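Long-range contact in periplasmic oligopeptide-binding protein (Burkholderia pseudomallei, PDB 3ZS6), which probably binds oligopeptides in the periplasm as the solute-binding component of an ABC peptide transport system: residues E252-L266 against M469-S483. Sequence-based numbering, arbitrary orientation. Where two conformers were deposited one is given.
Sequences ELRPGLQLATYYYYL and MVPLFQYSADRLVKS
Tyr262, Phe473 and Tyr475 form an aromatic cluster. The first two rings make an offset stack, centroids 4.5 Å apart and planes inclined by 25°, with CZ of Phe473 lying over one face of the tyrosine ring. Tyr262 CB in turn sits above the phenylalanine face as a CH-pi contact. The Tyr475 side chain crosses that of Tyr262 at about a right angle, the two rings meeting obliquely with Tyr475 OH 3.6 Å from Tyr262 CD2, while its ring edge runs along the backbone of Ala260 and Thr261. Further along, Leu472 CD1 is centred over the Tyr264 ring and also touches the edge of the Tyr262 ring. The Tyr262 hydroxyl is hydrogen-bonded to His361 ND1.

The backbones pair antiparallel, with two interruptions. At the classic bulge, Leu472 and Phe473 both donate to Tyr262 O, the second weakly. At the other, the chain turns a corner at Leu259, centre of an inverse gamma turn. Here Gln474, its chain extended with CG anti to the backbone N (chi1 -178°), carries NE2 to 2.7 Å from Gln258 O; the bond is nearly straight, and that oxygen lies in the plane of the glutamine amide. Asp478 OD1 takes the N-H of Gly256.

At the far end Arg254, bent at chi2 (-61°), folds over Val481 so that NH2 donates to Val481 O at 2.9 Å, from above the carbonyl plane. Arg254 NE donates to Glu252 O within its own segment, and Val481 N reaches the same oxygen from the opposite face of that carbonyl.

The result is a long, bulged antiparallel ribbon whose 260-266 strand also pairs with 401-407 in a mixed sheet of this periplasmic binding protein, and Tyr475 packs on the bound peptide.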
ATOM      1  N   GLU A 252      23.325   9.787  -3.158  0.80 11.38           N
ATOM      2  CA  GLU A 252      22.641   8.584  -3.637  0.80 14.43           C
ATOM      3  C   GLU A 252      21.576   8.149  -2.624  0.80 15.33           C
ATOM      4  O   GLU A 252      20.592   7.480  -2.969  0.80 14.77           O
ATOM      5  CB  GLU A 252      23.638   7.450  -3.915  0.80 11.15           C
ATOM      6  CG  GLU A 252      24.658   7.810  -4.994  0.80 16.47           C
ATOM      7  CD  GLU A 252      25.604   6.678  -5.336  0.80 14.23           C
ATOM      8  OE1 GLU A 252      25.519   5.610  -4.692  0.80 15.31           O
ATOM      9  OE2 GLU A 252      26.433   6.858  -6.257  0.80 15.15           O
ATOM     10  N   LEU A 253      21.771   8.537  -1.370  1.00 11.83           N
ATOM     11  CA  LEU A 253      20.771   8.264  -0.336  1.00 11.87           C
ATOM     12  C   LEU A 253      19.648   9.280  -0.523  1.00 15.67           C
ATOM     13  O   LEU A 253      19.812  10.455  -0.196  1.00 14.52           O
ATOM     14  CB  LEU A 253      21.393   8.378   1.065  1.00 15.02           C
ATOM     15  CG  LEU A 253      20.466   8.303   2.291  1.00 27.04           C
ATOM     16  CD1 LEU A 253      19.415   7.252   2.104  1.00 27.12           C
ATOM     17  CD2 LEU A 253      21.255   8.037   3.575  1.00 28.84           C
ATOM     18  N   ARG A 254      18.525   8.832  -1.083  1.00 15.82           N
ATOM     19  CA  ARG A 254      17.422   9.732  -1.401  1.00 14.74           C
ATOM     20  C   ARG A 254      16.476   9.815  -0.207  1.00 18.15           C
ATOM     21  O   ARG A 254      15.801   8.843   0.129  1.00 23.31           O
ATOM     22  CB  ARG A 254      16.678   9.258  -2.648  1.00 10.51           C
ATOM     23  CG  ARG A 254      17.586   8.800  -3.788  1.00 12.35           C
ATOM     24  CD  ARG A 254      18.516   9.926  -4.295  1.00 10.76           C
ATOM     25  NE  ARG A 254      19.435   9.397  -5.298  1.00 16.44           N
ATOM     26  CZ  ARG A 254      19.472   9.773  -6.573  1.00 23.31           C
ATOM     27  NH1 ARG A 254      18.656  10.725  -7.026  1.00 19.65           N
ATOM     28  NH2 ARG A 254      20.337   9.196  -7.395  1.00 20.31           N
ATOM     29  N   PRO A 255      16.427  10.984   0.437  1.00 18.58           N
ATOM     30  CA  PRO A 255      15.763  11.122   1.734  1.00 23.34           C
ATOM     31  C   PRO A 255      14.330  11.621   1.623  1.00 23.92           C
ATOM     32  O   PRO A 255      13.959  12.233   0.617  1.00 19.08           O
ATOM     33  CB  PRO A 255      16.593  12.205   2.403  1.00 20.19           C
ATOM     34  CG  PRO A 255      16.915  13.138   1.251  1.00 23.81           C
ATOM     35  CD  PRO A 255      17.085  12.239   0.029  1.00 19.22           C
ATOM     36  N   GLY A 256      13.555  11.378   2.677  1.00 22.21           N
ATOM     37  CA  GLY A 256      12.227  11.942   2.835  1.00 28.58           C
ATOM     38  C   GLY A 256      11.318  11.031   3.651  1.00 35.46           C
ATOM     39  O   GLY A 256      11.682   9.900   3.975  1.00 42.44           O
ATOM     40  N   LEU A 257      10.133  11.526   3.988  1.00 27.32           N
ATOM     41  CA  LEU A 257       9.106  10.703   4.611  1.00 28.83           C
ATOM     42  C   LEU A 257       8.060  10.332   3.559  1.00 30.36           C
ATOM     43  O   LEU A 257       7.895  11.030   2.557  1.00 25.51           O
ATOM     44  CB  LEU A 257       8.447  11.451   5.767  1.00 31.94           C
ATOM     45  CG  LEU A 257       9.307  11.791   6.984  1.00 37.82           C
ATOM     46  CD1 LEU A 257       8.617  12.849   7.840  1.00 39.57           C
ATOM     47  CD2 LEU A 257       9.623  10.546   7.803  1.00 39.68           C
ATOM     48  N   GLN A 258       7.359   9.229   3.787  1.00 29.84           N
ATOM     49  CA  GLN A 258       6.315   8.793   2.865  1.00 26.17           C
ATOM     50  C   GLN A 258       4.938   8.944   3.493  1.00 23.36           C
ATOM     51  O   GLN A 258       4.831   9.094   4.711  1.00 18.11           O
ATOM     52  CB  GLN A 258       6.554   7.343   2.445  1.00 24.84           C
ATOM     53  CG  GLN A 258       7.466   7.217   1.229  1.00 44.83           C
ATOM     54  CD  GLN A 258       8.108   5.850   1.116  1.00 57.94           C
ATOM     55  OE1 GLN A 258       8.054   5.049   2.050  1.00 62.28           O
ATOM     56  NE2 GLN A 258       8.726   5.578  -0.029  1.00 59.62           N
ATOM     57  N   LEU A 259       3.896   8.922   2.662  1.00 16.65           N
ATOM     58  CA  LEU A 259       2.526   8.878   3.164  1.00 18.70           C
ATOM     59  C   LEU A 259       2.214   7.418   3.466  1.00 18.00           C
ATOM     60  O   LEU A 259       1.491   6.750   2.724  1.00 13.22           O
ATOM     61  CB  LEU A 259       1.530   9.447   2.146  1.00 19.92           C
ATOM     62  CG  LEU A 259       1.518  10.968   1.947  1.00 23.04           C
ATOM     63  CD1 LEU A 259       0.566  11.380   0.815  1.00 19.02           C
ATOM     64  CD2 LEU A 259       1.164  11.693   3.252  1.00 17.65           C
ATOM     65  N   ALA A 260       2.785   6.922   4.556  1.00 16.39           N
ATOM     66  CA  ALA A 260       2.723   5.503   4.860  1.00 15.70           C
ATOM     67  C   ALA A 260       2.948   5.299   6.353  1.00 15.14           C
ATOM     68  O   ALA A 260       3.753   6.003   6.964  1.00 11.93           O
ATOM     69  CB  ALA A 260       3.775   4.740   4.028  1.00 10.83           C
ATOM     70  N   THR A 261       2.231   4.344   6.936  1.00 13.20           N
ATOM     71  CA  THR A 261       2.260   4.131   8.383  1.00 10.91           C
ATOM     72  C   THR A 261       2.657   2.698   8.730  1.00 10.25           C
ATOM     73  O   THR A 261       2.112   1.739   8.178  1.00 15.82           O
ATOM     74  CB  THR A 261       0.874   4.440   9.008  1.00 21.09           C
ATOM     75  OG1 THR A 261       0.482   5.776   8.670  1.00 14.55           O
ATOM     76  CG2 THR A 261       0.899   4.291  10.538  1.00 16.10           C
ATOM     77  N   TYR A 262       3.605   2.569   9.652  1.00  7.86           N
ATOM     78  CA  TYR A 262       4.076   1.285  10.144  1.00 11.37           C
ATOM     79  C   TYR A 262       3.303   1.004  11.432  1.00 17.32           C
ATOM     80  O   TYR A 262       3.242   1.851  12.332  1.00 16.21           O
ATOM     81  CB  TYR A 262       5.580   1.380  10.425  1.00 13.70           C
ATOM     82  CG  TYR A 262       6.321   0.092  10.753  1.00  8.04           C
ATOM     83  CD1 TYR A 262       6.080  -0.601  11.935  1.00 13.75           C
ATOM     84  CD2 TYR A 262       7.310  -0.393   9.904  1.00 10.26           C
ATOM     85  CE1 TYR A 262       6.781  -1.765  12.243  1.00 12.87           C
ATOM     86  CE2 TYR A 262       8.019  -1.549  10.209  1.00 10.70           C
ATOM     87  CZ  TYR A 262       7.753  -2.230  11.380  1.00 12.10           C
ATOM     88  OH  TYR A 262       8.457  -3.382  11.686  1.00 12.63           O
ATOM     89  N   TYR A 263       2.688  -0.167  11.513  1.00 11.68           N
ATOM     90  CA  TYR A 263       1.833  -0.469  12.654  1.00 12.65           C
ATOM     91  C   TYR A 263       1.689  -1.963  12.908  1.00 16.17           C
ATOM     92  O   TYR A 263       1.950  -2.797  12.024  1.00 11.97           O
ATOM     93  CB  TYR A 263       0.449   0.165  12.474  1.00 12.60           C
ATOM     94  CG  TYR A 263      -0.423  -0.498  11.422  1.00 13.95           C
ATOM     95  CD1 TYR A 263      -1.280  -1.540  11.759  1.00 10.32           C
ATOM     96  CD2 TYR A 263      -0.396  -0.071  10.089  1.00 18.40           C
ATOM     97  CE1 TYR A 263      -2.094  -2.146  10.798  1.00 10.77           C
ATOM     98  CE2 TYR A 263      -1.213  -0.666   9.116  1.00 12.22           C
ATOM     99  CZ  TYR A 263      -2.056  -1.703   9.483  1.00 16.69           C
ATOM    100  OH  TYR A 263      -2.862  -2.302   8.544  1.00 20.40           O
ATOM    101  N   TYR A 264       1.274  -2.297  14.127  1.00  9.94           N
ATOM    102  CA  TYR A 264       1.029  -3.685  14.470  1.00 10.89           C
ATOM    103  C   TYR A 264      -0.457  -4.012  14.385  1.00 14.73           C
ATOM    104  O   TYR A 264      -1.308  -3.378  15.017  1.00 11.17           O
ATOM    105  CB  TYR A 264       1.584  -4.028  15.857  1.00 15.29           C
ATOM    106  CG  TYR A 264       3.067  -4.345  15.878  1.00 13.17           C
ATOM    107  CD1 TYR A 264       3.775  -4.565  14.706  1.00 16.47           C
ATOM    108  CD2 TYR A 264       3.755  -4.432  17.076  1.00 16.65           C
ATOM    109  CE1 TYR A 264       5.139  -4.861  14.735  1.00 20.47           C
ATOM    110  CE2 TYR A 264       5.107  -4.733  17.115  1.00 18.90           C
ATOM    111  CZ  TYR A 264       5.801  -4.944  15.943  1.00 22.43           C
ATOM    112  OH  TYR A 264       7.156  -5.242  15.996  1.00 17.02           O
ATOM    113  N   TYR A 265      -0.745  -5.004  13.565  1.00 11.72           N
ATOM    114  CA  TYR A 265      -2.061  -5.589  13.453  1.00  8.28           C
ATOM    115  C   TYR A 265      -2.377  -6.262  14.774  1.00 12.67           C
ATOM    116  O   TYR A 265      -1.488  -6.836  15.409  1.00 10.20           O
ATOM    117  CB  TYR A 265      -1.981  -6.604  12.319  1.00  7.25           C
ATOM    118  CG  TYR A 265      -2.992  -7.718  12.221  1.00 11.77           C
ATOM    119  CD1 TYR A 265      -3.017  -8.757  13.147  1.00 15.21           C
ATOM    120  CD2 TYR A 265      -3.847  -7.790  11.129  1.00 10.78           C
ATOM    121  CE1 TYR A 265      -3.910  -9.808  13.014  1.00 13.78           C
ATOM    122  CE2 TYR A 265      -4.739  -8.825  10.988  1.00  9.26           C
ATOM    123  CZ  TYR A 265      -4.768  -9.833  11.929  1.00 18.08           C
ATOM    124  OH  TYR A 265      -5.655 -10.864  11.769  1.00 19.60           O
ATOM    125  N   LEU A 266      -3.629  -6.140  15.203  1.00  9.41           N
ATOM    126  CA  LEU A 266      -4.140  -6.882  16.357  0.99 11.68           C
ATOM    127  C   LEU A 266      -5.407  -7.617  15.935  1.00 13.12           C
ATOM    128  O   LEU A 266      -6.311  -7.021  15.344  1.00 19.72           O
ATOM    129  CB  LEU A 266      -4.485  -5.940  17.517  0.99  9.50           C
ATOM    130  CG  LEU A 266      -3.389  -5.078  18.148  0.99 13.07           C
ATOM    131  CD1 LEU A 266      -4.001  -4.202  19.249  0.99 14.76           C
ATOM    132  CD2 LEU A 266      -2.240  -5.925  18.714  0.99 10.80           C
ATOM    133  N   MET A 469      -5.666  -1.118  16.140  1.00 12.73           N
ATOM    134  CA  MET A 469      -4.314  -1.596  15.855  1.00 14.15           C
ATOM    135  C   MET A 469      -3.323  -0.701  16.597  1.00 16.20           C
ATOM    136  O   MET A 469      -3.733   0.202  17.323  1.00 18.54           O
ATOM    137  CB  MET A 469      -4.018  -1.590  14.346  1.00 16.19           C
ATOM    138  CG  MET A 469      -4.258  -0.243  13.657  1.00 12.65           C
ATOM    139  SD  MET A 469      -5.913  -0.082  12.922  1.00 18.16           S
ATOM    140  CE  MET A 469      -5.720  -1.074  11.426  1.00 15.32           C
ATOM    141  N   VAL A 470      -2.026  -0.939  16.418  1.00 15.37           N
ATOM    142  CA  VAL A 470      -1.019  -0.167  17.141  1.00 16.27           C
ATOM    143  C   VAL A 470      -0.048   0.543  16.212  1.00 14.82           C
ATOM    144  O   VAL A 470       0.979  -0.026  15.820  1.00 12.66           O
ATOM    145  CB  VAL A 470      -0.196  -1.058  18.099  1.00 15.05           C
ATOM    146  CG1 VAL A 470       0.799  -0.217  18.884  1.00 11.66           C
ATOM    147  CG2 VAL A 470      -1.122  -1.849  19.035  1.00 12.80           C
ATOM    148  N   PRO A 471      -0.367   1.796  15.857  1.00 13.43           N
ATOM    149  CA  PRO A 471       0.538   2.598  15.032  1.00 13.38           C
ATOM    150  C   PRO A 471       1.858   2.828  15.747  1.00 17.71           C
ATOM    151  O   PRO A 471       1.857   3.071  16.956  1.00 12.82           O
ATOM    152  CB  PRO A 471      -0.217   3.924  14.881  1.00 13.74           C
ATOM    153  CG  PRO A 471      -1.666   3.530  15.015  1.00 18.39           C
ATOM    154  CD  PRO A 471      -1.656   2.475  16.088  1.00 12.50           C
ATOM    155  N   LEU A 472       2.963   2.769  15.005  1.00 10.73           N
ATOM    156  CA  LEU A 472       4.291   2.930  15.584  1.00 14.09           C
ATOM    157  C   LEU A 472       5.014   4.174  15.065  1.00 17.33           C
ATOM    158  O   LEU A 472       5.476   4.998  15.852  1.00 16.74           O
ATOM    159  CB  LEU A 472       5.153   1.684  15.324  1.00 10.35           C
ATOM    160  CG  LEU A 472       4.682   0.405  16.025  1.00 19.22           C
ATOM    161  CD1 LEU A 472       5.570  -0.781  15.664  1.00 12.49           C
ATOM    162  CD2 LEU A 472       4.632   0.618  17.544  1.00 18.38           C
ATOM    163  N   PHE A 473       5.133   4.299  13.745  1.00 12.67           N
ATOM    164  CA  PHE A 473       5.783   5.467  13.171  1.00 14.11           C
ATOM    165  C   PHE A 473       5.456   5.646  11.699  1.00 16.32           C
ATOM    166  O   PHE A 473       4.901   4.752  11.049  1.00 16.18           O
ATOM    167  CB  PHE A 473       7.307   5.404  13.373  1.00 10.32           C
ATOM    168  CG  PHE A 473       7.930   4.141  12.866  1.00 14.99           C
ATOM    169  CD1 PHE A 473       8.207   3.988  11.517  1.00 10.98           C
ATOM    170  CD2 PHE A 473       8.235   3.098  13.739  1.00 14.71           C
ATOM    171  CE1 PHE A 473       8.780   2.818  11.035  1.00 17.38           C
ATOM    172  CE2 PHE A 473       8.811   1.924  13.265  1.00 15.38           C
ATOM    173  CZ  PHE A 473       9.078   1.781  11.907  1.00 12.64           C
ATOM    174  N   GLN A 474       5.796   6.821  11.181  1.00 13.71           N
ATOM    175  CA  GLN A 474       5.638   7.105   9.767  1.00 16.49           C
ATOM    176  C   GLN A 474       6.845   6.560   9.022  1.00 12.44           C
ATOM    177  O   GLN A 474       7.981   6.807   9.424  1.00 14.74           O
ATOM    178  CB  GLN A 474       5.524   8.617   9.542  1.00 18.65           C
ATOM    179  CG  GLN A 474       5.299   9.012   8.080  1.00 10.50           C
ATOM    180  CD  GLN A 474       5.051  10.501   7.932  1.00 21.18           C
ATOM    181  OE1 GLN A 474       5.008  11.233   8.921  1.00 17.49           O
ATOM    182  NE2 GLN A 474       4.882  10.956   6.693  1.00 21.34           N
ATOM    183  N   TYR A 475       6.601   5.811   7.948  1.00 10.52           N
ATOM    184  CA  TYR A 475       7.687   5.280   7.120  1.00 13.94           C
ATOM    185  C   TYR A 475       8.621   6.373   6.609  1.00 18.47           C
ATOM    186  O   TYR A 475       8.178   7.459   6.239  1.00 16.46           O
ATOM    187  CB  TYR A 475       7.144   4.534   5.897  1.00 13.11           C
ATOM    188  CG  TYR A 475       6.809   3.079   6.127  1.00 17.40           C
ATOM    189  CD1 TYR A 475       5.539   2.697   6.537  1.00 15.40           C
ATOM    190  CD2 TYR A 475       7.758   2.083   5.908  1.00 21.28           C
ATOM    191  CE1 TYR A 475       5.214   1.363   6.728  1.00 13.09           C
ATOM    192  CE2 TYR A 475       7.446   0.744   6.102  1.00 21.71           C
ATOM    193  CZ  TYR A 475       6.171   0.392   6.513  1.00 15.30           C
ATOM    194  OH  TYR A 475       5.850  -0.931   6.708  1.00 19.30           O
ATOM    195  N   SER A 476       9.910   6.059   6.586  1.00 17.98           N
ATOM    196  CA  SER A 476      10.914   6.887   5.929  1.00 22.70           C
ATOM    197  C   SER A 476      11.112   6.389   4.495  1.00 23.79           C
ATOM    198  O   SER A 476      11.138   5.185   4.253  1.00 19.16           O
ATOM    199  CB  SER A 476      12.231   6.813   6.698  1.00 25.42           C
ATOM    200  OG  SER A 476      13.319   7.241   5.901  1.00 30.98           O
ATOM    201  N   ALA A 477      11.252   7.322   3.553  1.00 23.74           N
ATOM    202  CA  ALA A 477      11.400   7.000   2.133  1.00 23.15           C
ATOM    203  C   ALA A 477      12.856   6.723   1.738  1.00 19.63           C
ATOM    204  O   ALA A 477      13.153   6.432   0.570  1.00 18.56           O
ATOM    205  CB  ALA A 477      10.847   8.149   1.283  1.00 32.12           C
ATOM    206  N   ASP A 478      13.752   6.836   2.713  1.00 16.56           N
ATOM    207  CA  ASP A 478      15.186   6.691   2.491  1.00 18.49           C
ATOM    208  C   ASP A 478      15.544   5.418   1.738  1.00 21.51           C
ATOM    209  O   ASP A 478      15.188   4.315   2.155  1.00 19.36           O
ATOM    210  CB  ASP A 478      15.944   6.718   3.824  1.00 17.11           C
ATOM    211  CG  ASP A 478      15.911   8.083   4.492  1.00 22.64           C
ATOM    212  OD1 ASP A 478      15.092   8.932   4.089  1.00 25.95           O
ATOM    213  OD2 ASP A 478      16.694   8.295   5.442  1.00 30.02           O
ATOM    214  N   ARG A 479      16.260   5.586   0.631  1.00 13.73           N
ATOM    215  CA  ARG A 479      16.773   4.461  -0.137  1.00  7.65           C
ATOM    216  C   ARG A 479      17.992   4.910  -0.947  1.00 12.31           C
ATOM    217  O   ARG A 479      18.254   6.114  -1.068  1.00 13.34           O
ATOM    218  CB  ARG A 479      15.687   3.878  -1.057  1.00 10.32           C
ATOM    219  CG  ARG A 479      15.243   4.794  -2.205  1.00 11.87           C
ATOM    220  CD  ARG A 479      14.619   3.988  -3.363  1.00 10.60           C
ATOM    221  NE  ARG A 479      13.519   3.134  -2.910  1.00  9.22           N
ATOM    222  CZ  ARG A 479      12.243   3.515  -2.866  1.00 10.69           C
ATOM    223  NH1 ARG A 479      11.891   4.742  -3.246  1.00  9.41           N
ATOM    224  NH2 ARG A 479      11.316   2.672  -2.428  1.00 14.07           N
ATOM    225  N   LEU A 480      18.742   3.943  -1.473  1.00  9.65           N
ATOM    226  CA  LEU A 480      19.912   4.237  -2.299  0.77 11.66           C
ATOM    227  C   LEU A 480      19.561   4.076  -3.771  1.00 13.18           C
ATOM    228  O   LEU A 480      19.017   3.050  -4.178  1.00 13.57           O
ATOM    229  CB  LEU A 480      21.085   3.320  -1.934  0.77 12.44           C
ATOM    230  CG  LEU A 480      21.737   3.572  -0.567  0.77 15.24           C
ATOM    231  CD1 LEU A 480      22.535   2.360  -0.083  0.77 14.54           C
ATOM    232  CD2 LEU A 480      22.624   4.823  -0.608  0.77 11.65           C
ATOM    233  N   VAL A 481      19.865   5.103  -4.557  1.00 10.36           N
ATOM    234  CA  VAL A 481      19.670   5.071  -6.002  1.00  8.55           C
ATOM    235  C   VAL A 481      20.934   5.656  -6.634  1.00 13.03           C
ATOM    236  O   VAL A 481      21.367   6.751  -6.273  1.00 11.87           O
ATOM    237  CB  VAL A 481      18.433   5.876  -6.437  1.00 11.48           C
ATOM    238  CG1 VAL A 481      18.296   5.881  -7.958  1.00 11.30           C
ATOM    239  CG2 VAL A 481      17.153   5.316  -5.778  1.00 10.94           C
ATOM    240  N   LYS A 482      21.535   4.909  -7.554  1.00 12.76           N
ATOM    241  CA  LYS A 482      22.830   5.283  -8.131  1.00 11.53           C
ATOM    242  C   LYS A 482      22.805   6.682  -8.760  1.00 13.14           C
ATOM    243  O   LYS A 482      21.769   7.134  -9.262  1.00 13.10           O
ATOM    244  CB  LYS A 482      23.267   4.234  -9.160  1.00 11.92           C
ATOM    245  CG  LYS A 482      23.511   2.841  -8.563  1.00 10.91           C
ATOM    246  CD  LYS A 482      24.834   2.793  -7.797  1.00 15.94           C
ATOM    247  CE  LYS A 482      25.145   1.388  -7.282  1.00 16.77           C
ATOM    248  NZ  LYS A 482      26.523   1.311  -6.706  1.00 14.13           N
ATOM    249  N   SER A 483      23.946   7.368  -8.715  1.00 13.51           N
ATOM    250  CA  SER A 483      24.068   8.715  -9.272  1.00 19.88           C
ATOM    251  C   SER A 483      23.780   8.765 -10.770  1.00 19.73           C
ATOM    252  O   SER A 483      23.392   9.811 -11.295  1.00 20.31           O
ATOM    253  CB  SER A 483      25.461   9.297  -8.994  1.00 21.35           C
ATOM    254  OG  SER A 483      25.662   9.431  -7.597  1.00 33.17           O
TER
HETATM  255  O   HOH W   1      27.383   3.722  -5.318  1.00 17.22           O
HETATM  256  O   HOH W   2      26.852   5.822  -8.655  1.00 30.94           O
HETATM  257  O   HOH W   3      20.783  10.610  -9.691  1.00 31.54           O